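Local atomic coordinates of cellulosomal scaffoldin (Acetivibrio cellulolyticus, PDB entry 4WI0), a protein that binds a type II cohesin through its C-terminal X-module and dockerin, the part described here, and as a whole probably cleaves internal beta-1,4-glucosidic bonds in cellulose. Residues B[107-110]-B[111-115]; B[137-140]-B[141-145]; B[59-62]-B[63-66]; B[124-127]-B[128-131]. The protein carries 1 engineered substitution. All coordinates share one frame; numbering follows the deposited sequence.

Contacts 1, 2 and 4 belong to the dockerin, with centres 10 to 11 Å apart; contact 3, its centre about 17 Å from those of contacts 1 and 2 and about 16 Å from that of contact 4, lies in the neighbouring X-module. Contact 1 supplies Asp108 to one calcium ion, whereas contacts 2 and 4 share the other through Asp141 and Asp130. The two dockerin helices pack directly, with Ile112 CD1 3.4 Å from Val145 CG2, and Leu131 of contact 4 touches both of these residues. Contact 3 reaches contact 4 at one point, where Asn63 ND2 lies 3.2 Å from Gly128 O. The partner protein chain touches contacts 1 and 2 but neither segment of contacts 3 and 4.

Contact 1: residues B[107-110]-B[111-115]; sequences EDIL and EICKA. With CA (calcium ion), chain C.
Glu107 O is gripped twice. Glu111 N reaches it at 2.9 Å, one helical turn on; water 1 donates a second hydrogen bond to it and another to Glu111 OE1, the latter also 2.9 Å long. Glu111 sets its CG opposite the backbone N (chi1 -169°) and then bends at chi2 (61°), which brings the carboxylate round to that water. The same OE1 forms a salt bridge with Lys114 NZ at 3.0 Å, the ammonium group coming in on the syn side of the carboxylate from an otherwise extended chain. On another side of helix 106-113, Cys113 N bonds to Ile109 O at 3.1 Å, and Cys113 SG rests 4.1 Å from Ile109 CG2. Asp108 points away from these helical pairs and binds calcium with both oxygens, OD1 and OD2 each 2.5 Å from the ion. Asp93, Asp101, the Ala103 carbonyl and waters 2 and 3 complete the site, while Met94 N and Asn105 N donate to the Asp108 carboxylate. This is the first calcium loop and helix of the dockerin. With a water proton and a lysine both directed at OE1, the Glu111 carboxylate is probably kept ionised.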
loop_
_atom_site.group_PDB
_atom_site.type_symbol
_atom_site.label_atom_id
_atom_site.label_comp_id
_atom_site.label_asym_id
_atom_site.label_seq_id
_atom_site.Cartn_x
_atom_site.Cartn_y
_atom_site.Cartn_z
ATOM N N GLU B 107 -12.735 6.369 4.137
ATOM C CA GLU B 107 -12.494 6.582 5.569
ATOM C C GLU B 107 -11.491 5.573 6.115
ATOM O O GLU B 107 -10.673 5.902 6.975
ATOM C CB GLU B 107 -13.794 6.514 6.377
ATOM C CG GLU B 107 -14.577 7.816 6.414
ATOM C CD GLU B 107 -14.925 8.337 5.034
ATOM O OE1 GLU B 107 -15.665 7.640 4.299
ATOM O OE2 GLU B 107 -14.451 9.439 4.682
ATOM N N ASP B 108 -11.565 4.349 5.605
ATOM C CA ASP B 108 -10.625 3.292 5.969
ATOM C C ASP B 108 -9.223 3.634 5.496
ATOM O O ASP B 108 -8.256 3.466 6.243
ATOM C CB ASP B 108 -11.069 1.969 5.375
ATOM C CG ASP B 108 -12.400 1.520 5.920
ATOM O OD1 ASP B 108 -12.476 1.227 7.127
ATOM O OD2 ASP B 108 -13.382 1.472 5.157
ATOM N N ILE B 109 -9.125 4.137 4.267
ATOM C CA ILE B 109 -7.848 4.621 3.729
ATOM C C ILE B 109 -7.319 5.785 4.557
ATOM O O ILE B 109 -6.142 5.812 4.904
ATOM C CB ILE B 109 -7.955 5.046 2.244
ATOM C CG1 ILE B 109 -8.219 3.807 1.376
ATOM C CG2 ILE B 109 -6.680 5.772 1.801
ATOM C CD1 ILE B 109 -8.117 4.022 -0.121
ATOM N N LEU B 110 -8.182 6.751 4.872
ATOM C CA LEU B 110 -7.747 7.911 5.650
ATOM C C LEU B 110 -7.269 7.521 7.046
ATOM O O LEU B 110 -6.352 8.141 7.587
ATOM C CB LEU B 110 -8.844 8.975 5.727
ATOM C CG LEU B 110 -9.163 9.627 4.384
ATOM C CD1 LEU B 110 -10.420 10.478 4.487
ATOM C CD2 LEU B 110 -7.984 10.457 3.890
ATOM N N GLU B 111 -7.866 6.475 7.610
ATOM C CA GLU B 111 -7.470 6.001 8.924
ATOM C C GLU B 111 -6.012 5.518 8.920
ATOM O O GLU B 111 -5.258 5.813 9.846
ATOM C CB GLU B 111 -8.415 4.884 9.389
ATOM C CG GLU B 111 -8.265 4.480 10.851
ATOM C CD GLU B 111 -8.545 5.607 11.831
ATOM O OE1 GLU B 111 -9.261 6.576 11.489
ATOM O OE2 GLU B 111 -8.043 5.522 12.965
ATOM N N ILE B 112 -5.630 4.782 7.879
ATOM C CA ILE B 112 -4.253 4.306 7.715
ATOM C C ILE B 112 -3.291 5.483 7.480
ATOM O O ILE B 112 -2.183 5.518 8.022
ATOM C CB ILE B 112 -4.154 3.283 6.557
ATOM C CG1 ILE B 112 -4.927 2.008 6.919
ATOM C CG2 ILE B 112 -2.701 2.937 6.252
ATOM C CD1 ILE B 112 -5.322 1.164 5.731
ATOM N N CYS B 113 -3.737 6.453 6.687
ATOM C CA CYS B 113 -2.913 7.588 6.317
ATOM C C CYS B 113 -2.557 8.512 7.486
ATOM O O CYS B 113 -1.644 9.319 7.369
ATOM C CB CYS B 113 -3.582 8.371 5.185
ATOM S SG CYS B 113 -3.482 7.510 3.598
ATOM N N LYS B 114 -3.272 8.393 8.605
ATOM C CA LYS B 114 -2.903 9.102 9.829
ATOM C C LYS B 114 -1.470 8.791 10.295
ATOM O O LYS B 114 -0.842 9.621 10.942
ATOM C CB LYS B 114 -3.894 8.790 10.950
ATOM C CG LYS B 114 -5.256 9.438 10.747
ATOM C CD LYS B 114 -6.263 9.034 11.813
ATOM C CE LYS B 114 -7.637 9.606 11.476
ATOM N NZ LYS B 114 -8.656 9.325 12.517
ATOM N N ALA B 115 -0.958 7.604 9.962
ATOM C CA ALA B 115 0.412 7.235 10.310
ATOM C C ALA B 115 1.227 6.821 9.086
ATOM O O ALA B 115 2.102 5.965 9.193
ATOM C CB ALA B 115 0.392 6.113 11.340
HETATM CA CA CA C . -14.964 0.775 6.929
HETATM O O HOH W 1 -10.832 7.615 9.278
HETATM O O HOH W 2 -14.936 1.377 9.301
HETATM O O HOH W 3 -15.446 3.093 6.639
#

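Contact 2: residues B[137-140]-B[141-145]; sequences ISLE and DVMIV. With CA (calcium ion), chain D.
Asp141 reaches back from the first turn of helix 139-146 to Ser138, the N-cap residue, in the second calcium-binding loop-helix motif of the dockerin. Its CB lies 3.5 Å from Ser138 O. CG stands beside the backbone N (chi1 -58°), which turns the carboxylate toward the helix start and the metal. At the tip, OD2 accepts a 2.8 Å hydrogen bond from Ser138 N through its anti lone pair, nearly straight at 163°; a side chain at the third helical position thus receives the N-cap amide, as in one half of a capping box. Both oxygens also bind calcium, OD1 at 2.5 Å and OD2 at 2.6 Å from the ion, so OD2 serves metal and helix start together. Ser138 OG turns instead to water 4, at 2.6 Å, which is itself a calcium ligand. Asp130, Asn132, Asp134 and the Ala136 carbonyl supply the remaining protein ligands. On another side of the helix, Leu139, its first residue, meets Met143 one turn on, near the partner protein chain, a polar side chain of which is hydrogen-bonded to Leu139 N. Leu139 CG lies 3.9 Å from Met143 CG, while beneath them Met143 N donates to Leu139 O at 2.8 Å.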
loop_
_atom_site.group_PDB
_atom_site.type_symbol
_atom_site.label_atom_id
_atom_site.label_comp_id
_atom_site.label_asym_id
_atom_site.label_seq_id
_atom_site.Cartn_x
_atom_site.Cartn_y
_atom_site.Cartn_z
ATOM N N ILE B 137 4.110 1.251 7.813
ATOM C CA ILE B 137 2.842 1.700 7.240
ATOM C C ILE B 137 3.238 2.483 6.004
ATOM O O ILE B 137 3.834 3.560 6.109
ATOM C CB ILE B 137 2.008 2.549 8.224
ATOM C CG1 ILE B 137 1.657 1.708 9.460
ATOM C CG2 ILE B 137 0.726 3.020 7.552
ATOM C CD1 ILE B 137 1.187 2.502 10.659
ATOM N N SER B 138 2.949 1.907 4.842
ATOM C CA SER B 138 3.445 2.411 3.564
ATOM C C SER B 138 2.351 2.257 2.515
ATOM O O SER B 138 1.220 1.915 2.855
ATOM C CB SER B 138 4.711 1.642 3.159
ATOM O OG SER B 138 4.470 0.253 3.025
ATOM N N LEU B 139 2.686 2.510 1.248
ATOM C CA LEU B 139 1.699 2.410 0.164
ATOM C C LEU B 139 1.133 0.990 0.012
ATOM O O LEU B 139 -0.014 0.831 -0.400
ATOM C CB LEU B 139 2.291 2.881 -1.168
ATOM C CG LEU B 139 1.328 2.982 -2.359
ATOM C CD1 LEU B 139 0.075 3.772 -2.004
ATOM C CD2 LEU B 139 2.029 3.606 -3.551
ATOM N N GLU B 140 1.934 -0.032 0.335
ATOM C CA GLU B 140 1.441 -1.418 0.309
ATOM C C GLU B 140 0.162 -1.604 1.117
ATOM O O GLU B 140 -0.779 -2.247 0.654
ATOM C CB GLU B 140 2.491 -2.382 0.842
ATOM C CG GLU B 140 3.601 -2.620 -0.140
ATOM C CD GLU B 140 4.685 -3.487 0.420
ATOM O OE1 GLU B 140 4.361 -4.652 0.767
ATOM O OE2 GLU B 140 5.845 -3.001 0.490
ATOM N N ASP B 141 0.149 -1.056 2.329
ATOM C CA ASP B 141 -1.013 -1.156 3.217
ATOM C C ASP B 141 -2.229 -0.475 2.597
ATOM O O ASP B 141 -3.337 -1.008 2.644
ATOM C CB ASP B 141 -0.699 -0.525 4.571
ATOM C CG ASP B 141 0.497 -1.173 5.234
ATOM O OD1 ASP B 141 0.380 -2.341 5.647
ATOM O OD2 ASP B 141 1.564 -0.523 5.299
ATOM N N VAL B 142 -2.006 0.700 2.015
ATOM C CA VAL B 142 -3.076 1.446 1.343
ATOM C C VAL B 142 -3.613 0.681 0.119
ATOM O O VAL B 142 -4.833 0.631 -0.102
ATOM C CB VAL B 142 -2.588 2.866 0.944
ATOM C CG1 VAL B 142 -3.567 3.556 -0.004
ATOM C CG2 VAL B 142 -2.350 3.717 2.187
ATOM N N MET B 143 -2.718 0.082 -0.673
ATOM C CA MET B 143 -3.132 -0.657 -1.879
ATOM C C MET B 143 -3.886 -1.942 -1.538
ATOM O O MET B 143 -4.736 -2.381 -2.315
ATOM C CB MET B 143 -1.940 -0.984 -2.787
ATOM C CG MET B 143 -1.251 0.230 -3.399
ATOM S SD MET B 143 -2.299 1.246 -4.454
ATOM C CE MET B 143 -2.564 0.111 -5.805
ATOM N N ILE B 144 -3.597 -2.528 -0.378
ATOM C CA ILE B 144 -4.366 -3.682 0.102
ATOM C C ILE B 144 -5.841 -3.304 0.251
ATOM O O ILE B 144 -6.721 -4.050 -0.158
ATOM C CB ILE B 144 -3.815 -4.225 1.437
ATOM C CG1 ILE B 144 -2.500 -4.961 1.194
ATOM C CG2 ILE B 144 -4.802 -5.180 2.106
ATOM C CD1 ILE B 144 -1.738 -5.254 2.467
ATOM N N VAL B 145 -6.095 -2.142 0.831
ATOM C CA VAL B 145 -7.460 -1.650 1.006
ATOM C C VAL B 145 -8.064 -1.372 -0.373
ATOM O O VAL B 145 -9.200 -1.764 -0.645
ATOM C CB VAL B 145 -7.505 -0.383 1.894
ATOM C CG1 VAL B 145 -8.936 0.102 2.083
ATOM C CG2 VAL B 145 -6.873 -0.656 3.252
HETATM CA CA CA D . 2.751 -2.613 6.183
HETATM O O HOH W 4 3.953 -1.988 4.147
#

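Contact 3: residues B[59-62]-B[63-66]; sequences ITKA and NYLT
A type II beta turn from Lys61 to Tyr64 reverses the chain between strands 53-60 and 67-74, and Tyr64 N closes it by donating to Lys61 O at 3.0 Å with an N-H···O angle of 149°. Asn63, at the third turn position, has a positive phi of 67°, which together with the extended Ala62 before it fits type II. Beyond the turn one water bridges the two arms: water 5 accepts from Lys61 N at 2.9 Å, donates to Tyr64 O at 2.7 Å, and is hydrogen-bonded to Thr66 OG1. The two strands joined here are neighbours in the antiparallel sheet of the X-module, whose sequence family falls in the transthyretin clan. Lys61 and Tyr64 run alongside each other on one side of the turn. The lysine methylene CD lies 3.7 Å from Tyr64 CE1, obliquely to the ring, and the extended chain carries NZ on to Ala24 O and to a cation-pi contact with Phe26. Ala62 O approaches the ring edge, 3.4 Å from Tyr64 CD1. Asn63 faces the dockerin side, its OD1 taking the amide of Ala95. Near the strand end, Thr60 CG2 sits 3.8 Å from Thr66 CG2, and Thr66 CA-H points to Ile59 O.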
loop_
_atom_site.group_PDB
_atom_site.type_symbol
_atom_site.label_atom_id
_atom_site.label_comp_id
_atom_site.label_asym_id
_atom_site.label_seq_id
_atom_site.Cartn_x
_atom_site.Cartn_y
_atom_site.Cartn_z
ATOM N N ILE B 59 -17.120 -15.294 9.651
ATOM C CA ILE B 59 -15.690 -15.125 9.900
ATOM C C ILE B 59 -15.400 -13.663 10.188
ATOM O O ILE B 59 -15.771 -12.784 9.411
ATOM C CB ILE B 59 -14.832 -15.616 8.721
ATOM C CG1 ILE B 59 -15.211 -17.050 8.331
ATOM C CG2 ILE B 59 -13.344 -15.562 9.085
ATOM C CD1 ILE B 59 -16.168 -17.146 7.169
ATOM N N THR B 60 -14.731 -13.409 11.310
ATOM C CA THR B 60 -14.455 -12.051 11.758
ATOM C C THR B 60 -12.999 -11.903 12.206
ATOM O O THR B 60 -12.366 -12.862 12.649
ATOM C CB THR B 60 -15.395 -11.635 12.917
ATOM O OG1 THR B 60 -15.164 -12.461 14.061
ATOM C CG2 THR B 60 -16.866 -11.777 12.520
ATOM N N LYS B 61 -12.480 -10.691 12.072
ATOM C CA LYS B 61 -11.174 -10.324 12.638
ATOM C C LYS B 61 -11.080 -8.815 12.635
ATOM O O LYS B 61 -11.546 -8.169 11.697
ATOM C CB LYS B 61 -10.006 -10.908 11.830
ATOM C CG LYS B 61 -8.665 -10.814 12.553
ATOM C CD LYS B 61 -7.526 -11.433 11.748
ATOM C CE LYS B 61 -6.181 -11.143 12.401
ATOM N NZ LYS B 61 -5.047 -11.668 11.592
ATOM N N ALA B 62 -10.491 -8.257 13.688
ATOM C CA ALA B 62 -10.325 -6.814 13.809
ATOM C C ALA B 62 -9.678 -6.275 12.538
ATOM O O ALA B 62 -8.699 -6.840 12.043
ATOM C CB ALA B 62 -9.479 -6.475 15.026
ATOM N N ASN B 63 -10.248 -5.190 12.018
ATOM C CA ASN B 63 -9.780 -4.534 10.791
ATOM C C ASN B 63 -9.930 -5.320 9.477
ATOM O O ASN B 63 -9.319 -4.946 8.471
ATOM C CB ASN B 63 -8.339 -4.016 10.966
ATOM C CG ASN B 63 -8.237 -2.910 12.003
ATOM O OD1 ASN B 63 -9.210 -2.229 12.311
ATOM N ND2 ASN B 63 -7.037 -2.721 12.539
ATOM N N TYR B 64 -10.755 -6.374 9.486
ATOM C CA TYR B 64 -11.130 -7.130 8.287
ATOM C C TYR B 64 -12.631 -7.052 8.070
ATOM O O TYR B 64 -13.402 -6.993 9.032
ATOM C CB TYR B 64 -10.759 -8.607 8.417
ATOM C CG TYR B 64 -9.300 -8.878 8.218
ATOM C CD1 TYR B 64 -8.399 -8.650 9.237
ATOM C CD2 TYR B 64 -8.818 -9.353 6.998
ATOM C CE1 TYR B 64 -7.039 -8.879 9.056
ATOM C CE2 TYR B 64 -7.462 -9.591 6.809
ATOM C CZ TYR B 64 -6.576 -9.346 7.842
ATOM O OH TYR B 64 -5.220 -9.589 7.664
ATOM N N LEU B 65 -13.041 -7.093 6.806
ATOM C CA LEU B 65 -14.455 -7.091 6.447
ATOM C C LEU B 65 -15.078 -8.457 6.783
ATOM O O LEU B 65 -14.645 -9.499 6.289
ATOM C CB LEU B 65 -14.617 -6.781 4.964
ATOM C CG LEU B 65 -16.029 -6.566 4.453
ATOM C CD1 LEU B 65 -16.595 -5.259 4.985
ATOM C CD2 LEU B 65 -16.011 -6.578 2.937
ATOM N N THR B 66 -16.078 -8.433 7.647
ATOM C CA THR B 66 -16.746 -9.645 8.095
ATOM C C THR B 66 -17.318 -10.420 6.904
ATOM O O THR B 66 -17.867 -9.833 5.974
ATOM C CB THR B 66 -17.821 -9.297 9.158
ATOM O OG1 THR B 66 -17.157 -8.851 10.349
ATOM C CG2 THR B 66 -18.707 -10.514 9.494
HETATM O O HOH W 5 -14.281 -8.951 10.679
#

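Contact 4: residues B[124-127]-B[128-131]; sequences KYQV and GLDL. With CA (calcium ion), chain D.
At the entrance to the second calcium-binding loop of the dockerin, Tyr125 holds Asp130, a calcium ligand. The phenol OH of Tyr125 donates to Asp130 OD2 at 2.6 Å, using the anti lone pair of that oxygen. OD2 lies in the plane of the ring at its edge, while the ring and carboxylate planes stand 75° apart, so the contact is a hydrogen bond at the rim and not a stack. The other oxygen, Asp130 OD1, binds calcium at 2.4 Å. Asp130 CG is opposite the backbone N (chi1 180°), an orientation that places one oxygen at the ion and the other at Tyr125. Gly135 N also donates to OD2; tyrosine and loop amide thus form a second shell that should fix the rotation of the carboxylate.

The backbone between the two residues winds tightly. Leu129 N bonds to Gln126 O at 2.9 Å, and Asp130 N makes a weak bond to Val127 O at 3.1 Å. Asp130 is itself the centre of an inverse gamma turn, closed by a weak 3.0 Å bond from Leu131 N to Leu129 O. On the outer side, the extended Gln126 chain runs alongside Leu129, with Gln126 CD 3.9 Å from Leu129 CD1. Leu129 packs inward on Ala115 and Ile137. Asn132, Asp134, the Ala136 carbonyl, Asp141 and a water join Asp130 around the ion, with Asp130 as the first ligand of an EF-hand-like loop that leads into helix 139-146, as in dockerin calcium sites.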
loop_
_atom_site.group_PDB
_atom_site.type_symbol
_atom_site.label_atom_id
_atom_site.label_comp_id
_atom_site.label_asym_id
_atom_site.label_seq_id
_atom_site.Cartn_x
_atom_site.Cartn_y
_atom_site.Cartn_z
ATOM N N LYS B 124 4.381 7.350 16.338
ATOM C CA LYS B 124 3.158 7.515 15.548
ATOM C C LYS B 124 2.638 6.215 14.918
ATOM O O LYS B 124 1.463 6.119 14.569
ATOM C CB LYS B 124 3.392 8.561 14.458
ATOM C CG LYS B 124 2.185 8.838 13.591
ATOM C CD LYS B 124 2.415 10.038 12.697
ATOM C CE LYS B 124 2.164 11.339 13.430
ATOM N NZ LYS B 124 2.309 12.478 12.487
ATOM N N TYR B 125 3.509 5.227 14.755
ATOM C CA TYR B 125 3.112 3.936 14.192
ATOM C C TYR B 125 2.114 3.191 15.092
ATOM O O TYR B 125 2.295 3.113 16.302
ATOM C CB TYR B 125 4.360 3.088 13.971
ATOM C CG TYR B 125 4.133 1.645 13.582
ATOM C CD1 TYR B 125 3.850 0.678 14.549
ATOM C CD2 TYR B 125 4.257 1.232 12.257
ATOM C CE1 TYR B 125 3.669 -0.648 14.203
ATOM C CE2 TYR B 125 4.079 -0.094 11.903
ATOM C CZ TYR B 125 3.788 -1.028 12.883
ATOM O OH TYR B 125 3.611 -2.341 12.549
ATOM N N GLN B 126 1.066 2.642 14.486
ATOM C CA GLN B 126 0.112 1.791 15.192
ATOM C C GLN B 126 0.012 0.461 14.459
ATOM O O GLN B 126 -0.328 0.427 13.274
ATOM C CB GLN B 126 -1.263 2.451 15.243
ATOM C CG GLN B 126 -1.284 3.849 15.846
ATOM C CD GLN B 126 -2.594 4.577 15.563
ATOM O OE1 GLN B 126 -3.655 3.955 15.464
ATOM N NE2 GLN B 126 -2.524 5.899 15.422
ATOM N N VAL B 127 0.295 -0.630 15.161
ATOM C CA VAL B 127 0.365 -1.954 14.538
ATOM C C VAL B 127 -0.912 -2.317 13.759
ATOM O O VAL B 127 -0.840 -2.972 12.725
ATOM C CB VAL B 127 0.725 -3.054 15.574
ATOM C CG1 VAL B 127 -0.416 -3.298 16.553
ATOM C CG2 VAL B 127 1.123 -4.342 14.871
ATOM N N GLY B 128 -2.068 -1.870 14.243
ATOM C CA GLY B 128 -3.341 -2.095 13.558
ATOM C C GLY B 128 -3.450 -1.523 12.156
ATOM O O GLY B 128 -4.178 -2.064 11.319
ATOM N N LEU B 129 -2.745 -0.423 11.897
ATOM C CA LEU B 129 -2.760 0.225 10.586
ATOM C C LEU B 129 -1.777 -0.443 9.619
ATOM O O LEU B 129 -1.884 -0.294 8.396
ATOM C CB LEU B 129 -2.439 1.715 10.733
ATOM C CG LEU B 129 -3.290 2.504 11.744
ATOM C CD1 LEU B 129 -2.875 3.964 11.749
ATOM C CD2 LEU B 129 -4.779 2.379 11.472
ATOM N N ASP B 130 -0.815 -1.172 10.185
ATOM C CA ASP B 130 0.119 -1.995 9.418
ATOM C C ASP B 130 -0.585 -3.307 9.057
ATOM O O ASP B 130 -0.391 -4.327 9.714
ATOM C CB ASP B 130 1.394 -2.242 10.253
ATOM C CG ASP B 130 2.429 -3.098 9.537
ATOM O OD1 ASP B 130 2.208 -3.461 8.358
ATOM O OD2 ASP B 130 3.478 -3.398 10.157
ATOM N N LEU B 131 -1.382 -3.261 7.989
ATOM C CA LEU B 131 -2.244 -4.370 7.591
ATOM C C LEU B 131 -1.477 -5.650 7.265
ATOM O O LEU B 131 -1.880 -6.720 7.702
ATOM C CB LEU B 131 -3.134 -3.978 6.404
ATOM C CG LEU B 131 -4.150 -2.862 6.655
ATOM C CD1 LEU B 131 -5.034 -2.639 5.437
ATOM C CD2 LEU B 131 -5.009 -3.180 7.869
HETATM CA CA CA D . 2.751 -2.613 6.183
HETATM O O HOH W 4 3.953 -1.988 4.147
#